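Local structure of xyloglucanase (Paenibacillus pabuli, 2JEP) at residues N50-A55 against P60-W65; S85-V90 against S179-F184. The protein probably hydrolyses the beta-1,4-glucan backbone of xyloglucan in plant cell walls, as a bacterial family 5 glycoside hydrolase. One frame throughout, in Å; residues are numbered along the deposited sequence.

Interaction 1 (N50-A55 against P60-W65); sequences NQLEAA and PNETAW
The indole of Trp-65 lies flat over the backbone of Ala-54, whose CA stands 3.5 Å from the centroid of the six-membered ring, only 4° off its normal: a CH-pi contact. It sits at the foot of a small beta hairpin, strands 55-56 and 59-60, between the first TIM-barrel strand (45-48) and helix 72-80. Ala-54 CB carries the overlap over the ring fusion, 3.4 Å from Trp-65 CD2, while the Asn-50 amide meets the benzo edge with its plane turned 73° from the indole. Two type I turns, Gln-51 to Ala-54 and Asn-61 to Ala-64, are joined by the Asn-61 N to Ala-54 O bond of 2.9 Å. Within the first, Glu-53 bends at chi2 (-79°), its OE2 accepting from Asn-50 N and its OE1 from Gln-51 N. Replacing Glu-53 by alanine would probably strand both amides without these acceptors and open a gap beside Trp-65 CZ3, now 3.9 Å from Glu-53 CG. The buried Glu-62 carboxylate forms a salt bridge to Arg-111 and accepts from Val-70 N. Gln-51 is held mainly by Arg-376, through OE1, and by Pro-68 O; its NE2 adds a weak bond to Glu-62 O. One water joins Asn-50 O, Glu-62 O and Trp-65 N.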
loop_
_atom_site.group_PDB
_atom_site.type_symbol
_atom_site.label_atom_id
_atom_site.label_comp_id
_atom_site.label_asym_id
_atom_site.label_seq_id
_atom_site.Cartn_x
_atom_site.Cartn_y
_atom_site.Cartn_z
ATOM N N ASN A 50 -7.574 -8.022 -0.020
ATOM C CA ASN A 50 -8.563 -8.872 0.614
ATOM C C ASN A 50 -8.084 -10.330 0.671
ATOM O O ASN A 50 -8.842 -11.281 0.413
ATOM C CB ASN A 50 -9.940 -8.731 -0.059
ATOM C CG ASN A 50 -10.647 -7.455 0.326
ATOM O OD1 ASN A 50 -10.020 -6.513 0.827
ATOM N ND2 ASN A 50 -11.947 -7.390 0.029
ATOM N N GLN A 51 -6.818 -10.494 1.069
ATOM C CA GLN A 51 -6.252 -11.825 1.293
ATOM C C GLN A 51 -5.600 -11.880 2.657
ATOM O O GLN A 51 -6.313 -12.067 3.652
ATOM C CB GLN A 51 -5.330 -12.260 0.137
ATOM C CG GLN A 51 -6.039 -12.263 -1.256
ATOM C CD GLN A 51 -6.709 -13.556 -1.716
ATOM O OE1 GLN A 51 -6.930 -13.703 -2.930
ATOM N NE2 GLN A 51 -7.039 -14.481 -0.789
ATOM N N LEU A 52 -4.277 -11.686 2.732
ATOM C CA LEU A 52 -3.594 -11.938 4.000
ATOM C C LEU A 52 -3.810 -10.860 5.061
ATOM O O LEU A 52 -3.396 -11.048 6.209
ATOM C CB LEU A 52 -2.106 -12.244 3.805
ATOM C CG LEU A 52 -1.790 -13.612 3.200
ATOM C CD1 LEU A 52 -2.200 -13.759 1.735
ATOM C CD2 LEU A 52 -0.286 -13.894 3.394
ATOM N N GLU A 53 -4.505 -9.771 4.711
ATOM C CA GLU A 53 -4.932 -8.785 5.713
ATOM C C GLU A 53 -6.337 -9.054 6.249
ATOM O O GLU A 53 -6.741 -8.475 7.241
ATOM C CB GLU A 53 -4.860 -7.363 5.173
ATOM C CG GLU A 53 -6.038 -6.873 4.321
ATOM C CD GLU A 53 -6.074 -7.333 2.880
ATOM O OE1 GLU A 53 -5.608 -8.444 2.558
ATOM O OE2 GLU A 53 -6.623 -6.548 2.070
ATOM N N ALA A 54 -7.068 -9.945 5.579
ATOM C CA ALA A 54 -8.432 -10.280 5.968
ATOM C C ALA A 54 -8.442 -10.961 7.324
ATOM O O ALA A 54 -7.531 -11.729 7.624
ATOM C CB ALA A 54 -9.070 -11.180 4.912
ATOM N N ALA A 55 -9.387 -10.520 8.155
ATOM C CA ALA A 55 -9.506 -11.003 9.515
ATOM C C ALA A 55 -10.932 -10.875 9.966
ATOM O O ALA A 55 -11.629 -9.911 9.598
ATOM C CB ALA A 55 -8.581 -10.200 10.446
ATOM N N PRO A 60 -6.408 -13.447 11.573
ATOM C CA PRO A 60 -6.228 -13.330 10.123
ATOM C C PRO A 60 -6.530 -14.652 9.416
ATOM O O PRO A 60 -6.288 -15.726 9.956
ATOM C CB PRO A 60 -4.750 -12.992 9.971
ATOM C CG PRO A 60 -4.301 -12.515 11.284
ATOM C CD PRO A 60 -5.153 -13.192 12.294
ATOM N N ASN A 61 -7.048 -14.564 8.206
ATOM C CA ASN A 61 -7.372 -15.745 7.414
ATOM C C ASN A 61 -7.603 -15.244 6.007
ATOM O O ASN A 61 -8.474 -14.404 5.781
ATOM C CB ASN A 61 -8.606 -16.427 8.018
ATOM C CG ASN A 61 -9.082 -17.631 7.236
ATOM O OD1 ASN A 61 -9.030 -17.649 6.006
ATOM N ND2 ASN A 61 -9.560 -18.642 7.943
ATOM N N GLU A 62 -6.770 -15.714 5.084
ATOM C CA GLU A 62 -6.767 -15.148 3.751
ATOM C C GLU A 62 -8.031 -15.410 2.942
ATOM O O GLU A 62 -8.215 -14.780 1.895
ATOM C CB GLU A 62 -5.539 -15.592 2.953
ATOM C CG GLU A 62 -5.583 -17.003 2.449
ATOM C CD GLU A 62 -4.250 -17.499 2.028
ATOM O OE1 GLU A 62 -3.458 -17.918 2.922
ATOM O OE2 GLU A 62 -3.969 -17.447 0.813
ATOM N N THR A 63 -8.907 -16.292 3.429
ATOM C CA THR A 63 -10.185 -16.535 2.790
ATOM C C THR A 63 -11.362 -15.853 3.464
ATOM O O THR A 63 -12.492 -16.015 3.022
ATOM C CB THR A 63 -10.489 -18.029 2.727
ATOM O OG1 THR A 63 -10.654 -18.555 4.057
ATOM C CG2 THR A 63 -9.405 -18.774 1.946
ATOM N N ALA A 64 -11.094 -15.083 4.515
ATOM C CA ALA A 64 -12.158 -14.589 5.382
ATOM C C ALA A 64 -13.077 -13.608 4.665
ATOM O O ALA A 64 -14.217 -13.420 5.071
ATOM C CB ALA A 64 -11.559 -13.946 6.641
ATOM N N TRP A 65 -12.557 -12.938 3.637
ATOM C CA TRP A 65 -13.311 -11.944 2.913
ATOM C C TRP A 65 -13.768 -12.431 1.552
ATOM O O TRP A 65 -14.084 -11.639 0.695
ATOM C CB TRP A 65 -12.563 -10.596 2.858
ATOM C CG TRP A 65 -12.416 -9.934 4.221
ATOM C CD1 TRP A 65 -13.076 -10.243 5.375
ATOM C CD2 TRP A 65 -11.570 -8.840 4.528
ATOM N NE1 TRP A 65 -12.659 -9.424 6.394
ATOM C CE2 TRP A 65 -11.737 -8.542 5.897
ATOM C CE3 TRP A 65 -10.658 -8.095 3.781
ATOM C CZ2 TRP A 65 -11.029 -7.527 6.526
ATOM C CZ3 TRP A 65 -9.977 -7.078 4.408
ATOM C CH2 TRP A 65 -10.150 -6.815 5.758
HETATM O O HOH W 1 -10.519 -13.265 1.482
HETATM O O HOH W 2 -13.428 -9.508 -1.271
HETATM O O HOH W 3 -14.175 -9.010 8.888
#

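Interaction 2 (S85-V90 against S179-F184); sequences SIRIPV and SMNEVF
With CG anti to the backbone N (chi1 178°) and the chain extended as far as NE, Arg-87 runs from barrel strand 85-88 toward the loop after strand 175-178, where Asn-181 also holds its CG anti and offers its amide oxygen. The two side chains meet at about a right angle, buried within the TIM barrel close to the centre of the chain, and a single hydrogen bond makes the contact. Arg-87 NH2 donates to Asn-181 OD1 at 2.8 Å. The oxygen sits at the guanidinium edge, almost exactly in its plane, but the donor is tilted from the amide's own carbonyl plane; the two flat groups are turned 45° against each other. Other partners hold the guanidinium as well: salt bridges run from NE to Glu-178 and from NH1 to Glu-323, and NH1 also bonds Asn-47. So several barrel strands converge on one buried group, and their bonds should fix its rotation. Asn-181 precedes Glu-182 in an Asn-Glu pair like that of family 5, where the glutamate is the probable acid/base; Glu-323, on strand 319-324, is then consistent with the nucleophile. Asn-181 packs in turn on His-131 and Tyr-135. The link is somewhat bent: the N-H...O angle between Arg-87 NH2 and Asn-181 OD1 is 148°.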
loop_
_atom_site.group_PDB
_atom_site.type_symbol
_atom_site.label_atom_id
_atom_site.label_comp_id
_atom_site.label_asym_id
_atom_site.label_seq_id
_atom_site.Cartn_x
_atom_site.Cartn_y
_atom_site.Cartn_z
ATOM N N SER A 85 5.375 -5.224 -9.794
ATOM C CA SER A 85 5.444 -5.217 -8.345
ATOM C C SER A 85 4.114 -5.721 -7.790
ATOM O O SER A 85 3.054 -5.422 -8.327
ATOM C CB SER A 85 5.666 -3.811 -7.809
ATOM O OG SER A 85 6.863 -3.261 -8.292
ATOM N N ILE A 86 4.190 -6.469 -6.696
ATOM C CA ILE A 86 3.027 -6.957 -5.974
ATOM C C ILE A 86 3.096 -6.441 -4.541
ATOM O O ILE A 86 4.092 -6.689 -3.859
ATOM C CB ILE A 86 2.999 -8.511 -5.917
ATOM C CG1 ILE A 86 3.189 -9.117 -7.309
ATOM C CG2 ILE A 86 1.712 -8.974 -5.210
ATOM C CD1 ILE A 86 2.021 -8.879 -8.220
ATOM N N ARG A 87 2.049 -5.738 -4.095
ATOM C CA ARG A 87 1.918 -5.360 -2.697
ATOM C C ARG A 87 1.033 -6.371 -2.013
ATOM O O ARG A 87 -0.052 -6.689 -2.513
ATOM C CB ARG A 87 1.361 -3.951 -2.545
ATOM C CG ARG A 87 1.148 -3.504 -1.083
ATOM C CD ARG A 87 0.996 -2.012 -1.004
ATOM N NE ARG A 87 0.769 -1.505 0.343
ATOM C CZ ARG A 87 -0.422 -1.207 0.882
ATOM N NH1 ARG A 87 -1.556 -1.519 0.263
ATOM N NH2 ARG A 87 -0.459 -0.588 2.078
ATOM N N ILE A 88 1.496 -6.875 -0.869
ATOM C CA ILE A 88 0.833 -7.928 -0.123
ATOM C C ILE A 88 0.454 -7.378 1.251
ATOM O O ILE A 88 1.257 -7.373 2.187
ATOM C CB ILE A 88 1.702 -9.198 0.030
ATOM C CG1 ILE A 88 2.173 -9.719 -1.343
ATOM C CG2 ILE A 88 0.963 -10.269 0.827
ATOM C CD1 ILE A 88 3.114 -10.908 -1.254
ATOM N N PRO A 89 -0.801 -6.919 1.385
ATOM C CA PRO A 89 -1.310 -6.581 2.718
ATOM C C PRO A 89 -1.238 -7.812 3.646
ATOM O O PRO A 89 -1.634 -8.893 3.223
ATOM C CB PRO A 89 -2.755 -6.195 2.427
ATOM C CG PRO A 89 -2.744 -5.696 1.020
ATOM C CD PRO A 89 -1.793 -6.626 0.335
ATOM N N VAL A 90 -0.751 -7.631 4.873
ATOM C CA VAL A 90 -0.670 -8.712 5.848
ATOM C C VAL A 90 -1.134 -8.201 7.200
ATOM O O VAL A 90 -0.637 -7.180 7.686
ATOM C CB VAL A 90 0.762 -9.267 5.999
ATOM C CG1 VAL A 90 0.763 -10.475 6.956
ATOM C CG2 VAL A 90 1.351 -9.672 4.656
ATOM N N SER A 179 6.190 -0.208 6.795
ATOM C CA SER A 179 6.095 -0.198 8.248
ATOM C C SER A 179 4.712 -0.478 8.798
ATOM O O SER A 179 4.561 -1.109 9.846
ATOM C CB SER A 179 6.557 1.146 8.759
ATOM O OG SER A 179 5.756 2.200 8.243
ATOM N N MET A 180 3.715 0.032 8.079
ATOM C CA MET A 180 2.320 -0.047 8.498
ATOM C C MET A 180 1.514 0.500 7.332
ATOM O O MET A 180 2.092 0.853 6.298
ATOM C CB MET A 180 2.104 0.728 9.810
ATOM C CG MET A 180 2.539 2.167 9.733
ATOM S SD MET A 180 3.010 2.846 11.352
ATOM C CE MET A 180 3.386 4.532 10.919
ATOM N N ASN A 181 0.195 0.499 7.479
ATOM C CA ASN A 181 -0.687 0.813 6.368
ATOM C C ASN A 181 -1.249 2.225 6.501
ATOM O O ASN A 181 -0.520 3.196 6.232
ATOM C CB ASN A 181 -1.751 -0.300 6.233
ATOM C CG ASN A 181 -2.733 -0.053 5.117
ATOM O OD1 ASN A 181 -2.315 0.325 4.020
ATOM N ND2 ASN A 181 -4.031 -0.254 5.385
ATOM N N GLU A 182 -2.503 2.340 6.921
ATOM C CA GLU A 182 -3.203 3.615 7.072
ATOM C C GLU A 182 -3.437 3.837 8.558
ATOM O O GLU A 182 -4.290 3.194 9.172
ATOM C CB GLU A 182 -4.544 3.588 6.336
ATOM C CG GLU A 182 -4.384 3.399 4.847
ATOM C CD GLU A 182 -5.701 3.289 4.082
ATOM O OE1 GLU A 182 -6.774 3.083 4.711
ATOM O OE2 GLU A 182 -5.655 3.399 2.826
ATOM N N VAL A 183 -2.599 4.696 9.128
ATOM C CA VAL A 183 -2.480 4.866 10.587
ATOM C C VAL A 183 -2.920 6.276 10.955
ATOM O O VAL A 183 -2.364 7.276 10.495
ATOM C CB VAL A 183 -1.039 4.532 11.020
ATOM C CG1 VAL A 183 -0.725 4.945 12.456
ATOM C CG2 VAL A 183 -0.805 3.015 10.839
ATOM N N PHE A 184 -3.993 6.334 11.742
ATOM C CA PHE A 184 -4.555 7.562 12.253
ATOM C C PHE A 184 -5.476 7.210 13.424
ATOM O O PHE A 184 -5.461 6.063 13.889
ATOM C CB PHE A 184 -5.252 8.415 11.157
ATOM C CG PHE A 184 -6.589 7.898 10.642
ATOM C CD1 PHE A 184 -6.836 6.561 10.347
ATOM C CD2 PHE A 184 -7.581 8.832 10.348
ATOM C CE1 PHE A 184 -8.102 6.166 9.836
ATOM C CE2 PHE A 184 -8.802 8.438 9.825
ATOM C CZ PHE A 184 -9.061 7.106 9.582
#

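In the fold
Interaction 1 lies about 16 Å from the centre of the chain and is partly buried; interaction 2 is wholly buried, about 4 Å from that centre. The first joins the two sides of the hairpin that follows strand 45-48, through a broad overlap of indole, turns and waters. The second spans 88 residues and ties strand 85-88 to the loop after strand 175-178 by one charged-to-neutral hydrogen bond, burying far less surface. Their centres are 14 Å apart, and they touch where the 85-90 segment leaves its strand: Glu-53 CD lies 3.5 Å from Pro-89 CB. The outer loop therefore rests directly on the end of the segment that carries Arg-87.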